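Putative Lipoprotein (Shewanella oneidensis, PDB 3U24) is of unknown function but probably acts as a zinc-dependent hydrolase related to metallopeptidases. Local coordinates at residues L405-E409 / A410-H414; R471-C474 / N475-D479; K325-P328 / E329-F333. All blocks are in the same frame, centred on the assembly; numbering follows the deposited sequence.

Contact 1 of 3, residues L405-E409 / A410-H414; sequences LNIHE and AIPGH. With ZN (zinc ion), chain F.
H408 and H414 hold one zinc ion between them, each through NE2: 1.9 Å from H408 NE2 to the zinc and 2.1 Å from H414 NE2. The two imidazoles approach the metal alongside one another, their planes almost perpendicular at 88°. Both carboxylate oxygens of E439, on helix 435-451, and a water complete the zinc shell. H408 CG is anti to the backbone N (chi1 177°), which sends its ring out to the metal, and a hydrogen bond from ND1 to E446 fixes the ring's rotation. E409 supplies no atom to the metal here. Its OE2 instead accepts a hydrogen bond of 2.6 Å from the zinc-bound water, while OE1 sits near the plane of the H414 ring at its edge, 3.6 Å from CD2. A bend at chi2 brings this carboxylate beside the ring, the two planes 59° apart. Backbone bonds shape the turn between the ligands. N406 O takes two donors, I411 N in the carbonyl plane and A410 N (2.9 Å) above it; H408 O receives H414 N at 2.9 Å, and G413 N makes a weak bond to I407 O. The turn includes a cis peptide before P412, and G413 occupies the N-cap position of the next helix, where a side chain would strike the carbonyls of I407 and H408. Apolar contact is slight: I407 CG2 meets P412 CD at 4.0 Å. HEAIPGH recalls the HExxH zinc signature with a longer spacer, and the water held by both zinc and E409 is consistent with the attacking nucleophile of metallopeptidases.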
loop_
_atom_site.group_PDB
_atom_site.type_symbol
_atom_site.label_atom_id
_atom_site.label_comp_id
_atom_site.label_asym_id
_atom_site.label_seq_id
_atom_site.Cartn_x
_atom_site.Cartn_y
_atom_site.Cartn_z
ATOM N N LEU A 405 3.885 -12.689 11.476
ATOM C CA LEU A 405 4.506 -11.753 10.521
ATOM C C LEU A 405 5.253 -12.478 9.384
ATOM O O LEU A 405 5.200 -12.063 8.219
ATOM C CB LEU A 405 5.500 -10.799 11.218
ATOM C CG LEU A 405 6.297 -9.807 10.333
ATOM C CD1 LEU A 405 5.382 -8.724 9.764
ATOM C CD2 LEU A 405 7.487 -9.178 11.069
ATOM N N ASN A 406 5.972 -13.527 9.734
ATOM C CA ASN A 406 6.735 -14.281 8.750
ATOM C C ASN A 406 5.819 -15.111 7.817
ATOM O O ASN A 406 6.158 -15.314 6.662
ATOM C CB ASN A 406 7.793 -15.157 9.447
ATOM C CG ASN A 406 8.943 -14.331 10.037
ATOM O OD1 ASN A 406 9.304 -13.260 9.506
ATOM N ND2 ASN A 406 9.529 -14.835 11.164
ATOM N N ILE A 407 4.660 -15.544 8.308
ATOM C CA ILE A 407 3.657 -16.145 7.463
ATOM C C ILE A 407 3.153 -15.116 6.454
ATOM O O ILE A 407 3.119 -15.402 5.240
ATOM C CB ILE A 407 2.512 -16.738 8.299
ATOM C CG1 ILE A 407 3.032 -17.983 9.071
ATOM C CG2 ILE A 407 1.300 -17.044 7.432
ATOM C CD1 ILE A 407 2.046 -18.582 10.068
ATOM N N HIS A 408 2.776 -13.938 6.955
ATOM C CA HIS A 408 2.199 -12.868 6.154
ATOM C C HIS A 408 3.176 -12.437 5.094
ATOM O O HIS A 408 2.820 -12.276 3.936
ATOM C CB HIS A 408 1.818 -11.663 7.041
ATOM C CG HIS A 408 1.277 -10.450 6.296
ATOM N ND1 HIS A 408 -0.007 -10.082 6.358
ATOM C CD2 HIS A 408 1.903 -9.512 5.452
ATOM C CE1 HIS A 408 -0.211 -8.949 5.572
ATOM N NE2 HIS A 408 0.941 -8.604 5.029
ATOM N N GLU A 409 4.411 -12.213 5.491
ATOM C CA GLU A 409 5.400 -11.599 4.596
ATOM C C GLU A 409 6.107 -12.574 3.685
ATOM O O GLU A 409 6.439 -12.245 2.566
ATOM C CB GLU A 409 6.469 -10.843 5.420
ATOM C CG GLU A 409 5.929 -9.615 6.107
ATOM C CD GLU A 409 5.510 -8.558 5.122
ATOM O OE1 GLU A 409 6.043 -8.595 3.992
ATOM O OE2 GLU A 409 4.666 -7.696 5.461
ATOM N N ALA A 410 6.300 -13.799 4.140
ATOM C CA ALA A 410 7.178 -14.727 3.452
ATOM C C ALA A 410 6.447 -15.995 3.005
ATOM O O ALA A 410 6.183 -16.179 1.820
ATOM C CB ALA A 410 8.391 -15.065 4.332
ATOM N N ILE A 411 6.121 -16.885 3.924
ATOM C CA ILE A 411 5.644 -18.185 3.502
ATOM C C ILE A 411 4.436 -18.629 4.285
ATOM O O ILE A 411 4.517 -18.740 5.483
ATOM C CB ILE A 411 6.807 -19.204 3.595
ATOM C CG1 ILE A 411 7.554 -19.153 2.246
ATOM C CG2 ILE A 411 6.276 -20.605 3.916
ATOM C CD1 ILE A 411 9.042 -19.325 2.309
ATOM N N PRO A 412 3.288 -18.853 3.614
ATOM C CA PRO A 412 2.989 -18.771 2.215
ATOM C C PRO A 412 2.315 -17.448 1.801
ATOM O O PRO A 412 1.517 -17.432 0.847
ATOM C CB PRO A 412 2.028 -19.920 2.036
ATOM C CG PRO A 412 1.205 -19.874 3.261
ATOM C CD PRO A 412 2.176 -19.476 4.352
ATOM N N GLY A 413 2.666 -16.352 2.479
ATOM C CA GLY A 413 2.124 -15.026 2.146
ATOM C C GLY A 413 2.772 -14.293 0.964
ATOM O O GLY A 413 2.879 -14.840 -0.178
ATOM N N HIS A 414 3.239 -13.060 1.210
ATOM C CA HIS A 414 3.670 -12.217 0.076
ATOM C C HIS A 414 4.676 -12.825 -0.823
ATOM O O HIS A 414 4.530 -12.719 -2.029
ATOM C CB HIS A 414 4.188 -10.869 0.522
ATOM C CG HIS A 414 3.126 -9.958 1.001
ATOM N ND1 HIS A 414 1.938 -9.840 0.371
ATOM C CD2 HIS A 414 3.087 -9.105 2.078
ATOM C CE1 HIS A 414 1.186 -8.964 1.044
ATOM N NE2 HIS A 414 1.919 -8.480 2.049
HETATM ZN ZN ZN F . 1.121 -7.320 3.665
HETATM O O HOH W 1 2.772 -6.184 4.405
#

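Contact 2 of 3, residues R471-C474 / N475-D479; sequences RVIC and NTILD
N475 folds back on R471, its amide carbon CG 3.0 Å from R471 O, while N475 N donates to the same oxygen at 2.9 Å. The side-chain amide itself makes no bond to that carbonyl; its OD1 is held from outside by K510 NZ. With CG anti to the carbonyl carbon (chi1 -82°), the amide lies back over the preceding turn. On another flank, T476 OG1 donates to a water 3.0 Å away, and this water donates to V472 O at 2.8 Å, bridging a hydroxyl and a carbonyl one turn apart. I473 and I477 pair through the backbone, I477 N reaching I473 O in the carbonyl plane with a nearly straight bond of 168°, and through their side chains, CG2 of I473 lying 4.2 Å from CD1 of I477. L478 N closes the turn on C474 O. Further out, this i to i+4 bonded alpha helix packs among helices 489-499, 523-542 and 260-289, and R471 makes a cation-pi contact with W468. This largely buried stretch of helix 459-485 thus has polar groups met in two ways: a water serves V472 O and T476 OG1, and K510 probably lessens the cost of burying the N475 amide.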
loop_
_atom_site.group_PDB
_atom_site.type_symbol
_atom_site.label_atom_id
_atom_site.label_comp_id
_atom_site.label_asym_id
_atom_site.label_seq_id
_atom_site.Cartn_x
_atom_site.Cartn_y
_atom_site.Cartn_z
ATOM N N ARG A 471 -6.625 -5.574 14.098
ATOM C CA ARG A 471 -6.014 -4.431 13.390
ATOM C C ARG A 471 -6.690 -4.228 12.017
ATOM O O ARG A 471 -7.034 -3.112 11.599
ATOM C CB ARG A 471 -4.525 -4.737 13.171
ATOM C CG ARG A 471 -3.523 -3.588 13.242
ATOM C CD ARG A 471 -2.087 -4.156 13.407
ATOM N NE ARG A 471 -1.390 -4.395 12.122
ATOM C CZ ARG A 471 -1.458 -5.498 11.345
ATOM N NH1 ARG A 471 -0.763 -5.531 10.199
ATOM N NH2 ARG A 471 -2.205 -6.571 11.663
ATOM N N VAL A 472 -6.836 -5.341 11.307
ATOM C CA VAL A 472 -7.331 -5.329 9.949
ATOM C C VAL A 472 -8.831 -4.988 9.917
ATOM O O VAL A 472 -9.266 -4.129 9.148
ATOM C CB VAL A 472 -6.991 -6.690 9.298
ATOM C CG1 VAL A 472 -7.761 -6.886 8.043
ATOM C CG2 VAL A 472 -5.478 -6.718 9.055
ATOM N N ILE A 473 -9.581 -5.603 10.815
ATOM C CA ILE A 473 -11.008 -5.347 10.970
ATOM C C ILE A 473 -11.244 -3.866 11.364
ATOM O O ILE A 473 -12.024 -3.146 10.694
ATOM C CB ILE A 473 -11.643 -6.311 12.016
ATOM C CG1 ILE A 473 -11.465 -7.795 11.571
ATOM C CG2 ILE A 473 -13.111 -5.994 12.220
ATOM C CD1 ILE A 473 -11.832 -8.820 12.648
ATOM N N CYS A 474 -10.556 -3.418 12.416
ATOM C CA CYS A 474 -10.731 -2.061 12.885
ATOM C C CYS A 474 -10.182 -1.002 11.927
ATOM O O CYS A 474 -10.669 0.129 11.927
ATOM C CB CYS A 474 -10.209 -1.878 14.315
ATOM S SG CYS A 474 -11.112 -2.906 15.539
ATOM N N ASN A 475 -9.231 -1.348 11.071
ATOM C CA ASN A 475 -8.805 -0.411 10.009
ATOM C C ASN A 475 -9.981 -0.034 9.100
ATOM O O ASN A 475 -10.078 1.125 8.680
ATOM C CB ASN A 475 -7.704 -0.997 9.112
ATOM C CG ASN A 475 -6.301 -0.871 9.705
ATOM O OD1 ASN A 475 -6.051 -0.172 10.692
ATOM N ND2 ASN A 475 -5.356 -1.529 9.046
ATOM N N THR A 476 -10.843 -1.023 8.789
ATOM C CA THR A 476 -12.006 -0.850 7.942
ATOM C C THR A 476 -13.073 -0.036 8.648
ATOM O O THR A 476 -13.608 0.910 8.082
ATOM C CB THR A 476 -12.576 -2.222 7.472
ATOM O OG1 THR A 476 -11.655 -2.780 6.557
ATOM C CG2 THR A 476 -13.929 -2.118 6.772
ATOM N N ILE A 477 -13.377 -0.397 9.878
ATOM C CA ILE A 477 -14.327 0.377 10.695
ATOM C C ILE A 477 -13.923 1.862 10.777
ATOM O O ILE A 477 -14.743 2.777 10.583
ATOM C CB ILE A 477 -14.470 -0.251 12.087
ATOM C CG1 ILE A 477 -15.031 -1.655 11.930
ATOM C CG2 ILE A 477 -15.389 0.557 13.008
ATOM C CD1 ILE A 477 -15.159 -2.412 13.222
ATOM N N LEU A 478 -12.659 2.091 11.036
ATOM C CA LEU A 478 -12.132 3.418 11.225
ATOM C C LEU A 478 -12.228 4.224 9.941
ATOM O O LEU A 478 -12.757 5.362 9.921
ATOM C CB LEU A 478 -10.671 3.323 11.668
ATOM C CG LEU A 478 -9.875 4.635 11.753
ATOM C CD1 LEU A 478 -10.076 5.234 13.117
ATOM C CD2 LEU A 478 -8.373 4.449 11.560
ATOM N N ASP A 479 -11.733 3.641 8.849
ATOM C CA ASP A 479 -11.665 4.409 7.605
ATOM C C ASP A 479 -13.069 4.809 7.138
ATOM O O ASP A 479 -13.319 5.970 6.785
ATOM C CB ASP A 479 -10.912 3.673 6.510
ATOM C CG ASP A 479 -10.579 4.583 5.322
ATOM O OD1 ASP A 479 -9.650 5.437 5.448
ATOM O OD2 ASP A 479 -11.223 4.414 4.251
HETATM O O HOH W 2 -8.730 -3.297 6.563
#

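Contact 3 of 3, residues K325-P328 / E329-F333; sequences KQIP and ELIEF
Q326, I327 and P328 offer their carbonyls to L330, I331 and E332 in regular helical bonds of 2.9 to 3.0 Å between O and N, although the helix kinks at P328, whose nitrogen has no hydrogen for the turn before. Q326 O meets L330 N almost head-on and also receives a weak bond from E329 N. On the outer face, K325 NZ and E329 OE2 form an i, i+4 salt bridge of 2.9 Å. The lysine chain runs extended until chi4 (-65°) bends NZ over to the carboxylate, meeting OE2 on its syn side, 28° out of the plane. E329 has CG anti to the carbonyl carbon, and the extended chain beyond CG carries the carboxylate back along the helix, where OE1 comes 4.0 Å from Q326 CG. With an alanine here in place of E329 the carboxylate is lost, and the K325 ammonium would probably be left without its mate and less fixed in position. The Q326 amide, 11° from parallel with that carboxylate, has its polar partners elsewhere, OE1 taking N406 ND2 and NE2 giving to E322. Farther round the helix, I327 CG2 touches I331 CD1 at 4.2 Å, and L330 packs against I407, I411 and M449. A charged outer face set against an apolar inner one, with I327 and L330 buried, is characteristic of an amphipathic helix; here helix 319-337 lies against the zinc-bearing helix 401-409 and the loop that follows it.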
loop_
_atom_site.group_PDB
_atom_site.type_symbol
_atom_site.label_atom_id
_atom_site.label_comp_id
_atom_site.label_asym_id
_atom_site.label_seq_id
_atom_site.Cartn_x
_atom_site.Cartn_y
_atom_site.Cartn_z
ATOM N N LYS A 325 15.829 -18.557 10.952
ATOM C CA LYS A 325 15.488 -19.888 11.456
ATOM C C LYS A 325 14.011 -20.252 11.140
ATOM O O LYS A 325 13.695 -21.407 10.759
ATOM C CB LYS A 325 15.784 -19.917 12.963
ATOM C CG LYS A 325 15.470 -21.197 13.716
ATOM C CD LYS A 325 15.808 -21.049 15.203
ATOM C CE LYS A 325 15.403 -22.292 16.004
ATOM N NZ LYS A 325 13.918 -22.487 16.023
ATOM N N GLN A 326 13.124 -19.260 11.213
ATOM C CA GLN A 326 11.674 -19.510 11.073
ATOM C C GLN A 326 11.257 -19.832 9.643
ATOM O O GLN A 326 10.393 -20.678 9.430
ATOM C CB GLN A 326 10.830 -18.347 11.598
ATOM C CG GLN A 326 10.712 -18.375 13.101
ATOM C CD GLN A 326 9.779 -17.328 13.648
ATOM O OE1 GLN A 326 8.960 -16.751 12.915
ATOM N NE2 GLN A 326 9.896 -17.065 14.945
ATOM N N ILE A 327 11.886 -19.192 8.671
ATOM C CA ILE A 327 11.437 -19.368 7.317
ATOM C C ILE A 327 11.487 -20.851 6.881
ATOM O O ILE A 327 10.473 -21.355 6.363
ATOM C CB ILE A 327 12.125 -18.373 6.362
ATOM C CG1 ILE A 327 11.601 -16.975 6.685
ATOM C CG2 ILE A 327 11.783 -18.701 4.902
ATOM C CD1 ILE A 327 12.363 -15.866 6.017
ATOM N N PRO A 328 12.624 -21.558 7.120
ATOM C CA PRO A 328 12.618 -22.973 6.777
ATOM C C PRO A 328 11.651 -23.798 7.599
ATOM O O PRO A 328 11.243 -24.852 7.142
ATOM C CB PRO A 328 14.077 -23.439 7.017
ATOM C CG PRO A 328 14.910 -22.186 7.152
ATOM C CD PRO A 328 13.973 -20.981 7.037
ATOM N N GLU A 329 11.291 -23.344 8.792
ATOM C CA GLU A 329 10.275 -24.045 9.580
ATOM C C GLU A 329 8.876 -23.913 8.940
ATOM O O GLU A 329 8.081 -24.842 8.950
ATOM C CB GLU A 329 10.244 -23.560 11.037
ATOM C CG GLU A 329 11.427 -24.050 11.898
ATOM C CD GLU A 329 11.522 -23.380 13.291
ATOM O OE1 GLU A 329 10.837 -22.346 13.567
ATOM O OE2 GLU A 329 12.313 -23.895 14.127
ATOM N N LEU A 330 8.583 -22.751 8.396
ATOM C CA LEU A 330 7.318 -22.529 7.705
ATOM C C LEU A 330 7.286 -23.343 6.401
ATOM O O LEU A 330 6.239 -23.921 6.076
ATOM C CB LEU A 330 7.093 -21.017 7.412
ATOM C CG LEU A 330 6.984 -20.091 8.665
ATOM C CD1 LEU A 330 6.962 -18.639 8.246
ATOM C CD2 LEU A 330 5.747 -20.425 9.503
ATOM N N ILE A 331 8.422 -23.378 5.675
ATOM C CA ILE A 331 8.549 -24.164 4.456
ATOM C C ILE A 331 8.233 -25.623 4.767
ATOM O O ILE A 331 7.423 -26.256 4.070
ATOM C CB ILE A 331 9.945 -24.034 3.805
ATOM C CG1 ILE A 331 10.159 -22.602 3.258
ATOM C CG2 ILE A 331 10.158 -25.084 2.659
ATOM C CD1 ILE A 331 11.590 -22.359 2.787
ATOM N N GLU A 332 8.824 -26.127 5.849
ATOM C CA GLU A 332 8.622 -27.522 6.241
ATOM C C GLU A 332 7.152 -27.736 6.559
ATOM O O GLU A 332 6.547 -28.695 6.108
ATOM C CB GLU A 332 9.524 -27.901 7.432
ATOM C CG GLU A 332 9.264 -29.277 8.035
ATOM C CD GLU A 332 9.999 -29.564 9.368
ATOM O OE1 GLU A 332 10.299 -28.630 10.178
ATOM O OE2 GLU A 332 10.247 -30.767 9.626
ATOM N N PHE A 333 6.565 -26.832 7.317
ATOM C CA PHE A 333 5.178 -27.002 7.677
ATOM C C PHE A 333 4.258 -26.994 6.422
ATOM O O PHE A 333 3.387 -27.829 6.300
ATOM C CB PHE A 333 4.766 -25.979 8.731
ATOM C CG PHE A 333 3.333 -26.064 9.096
ATOM C CD1 PHE A 333 2.370 -25.434 8.309
ATOM C CD2 PHE A 333 2.923 -26.808 10.203
ATOM C CE1 PHE A 333 1.028 -25.546 8.607
ATOM C CE2 PHE A 333 1.564 -26.902 10.513
ATOM C CZ PHE A 333 0.617 -26.266 9.707
#

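Overall arrangement
Contacts 1 and 2 are buried and contact 3 is partly exposed, its centre about 26 Å from the chain centre against 16 and 15 Å for the others. Contacts 2 and 3 each lie within a single helix, 459-485 and 319-337, while contact 1 runs from the end of helix 401-409 into the loop before helix 414-423. Contacts 1 and 3 touch through one side-chain hydrogen bond and aliphatic packing, so helix 319-337 backs the metal motif. Contact 2 comes within about 6 Å of contact 1 at the nearest atoms and does not meet contact 3. The chemistry follows the place: metal ligation at 405-414, water and lysine satisfying buried polar groups at 471-479, and a surface salt bridge at 325-333.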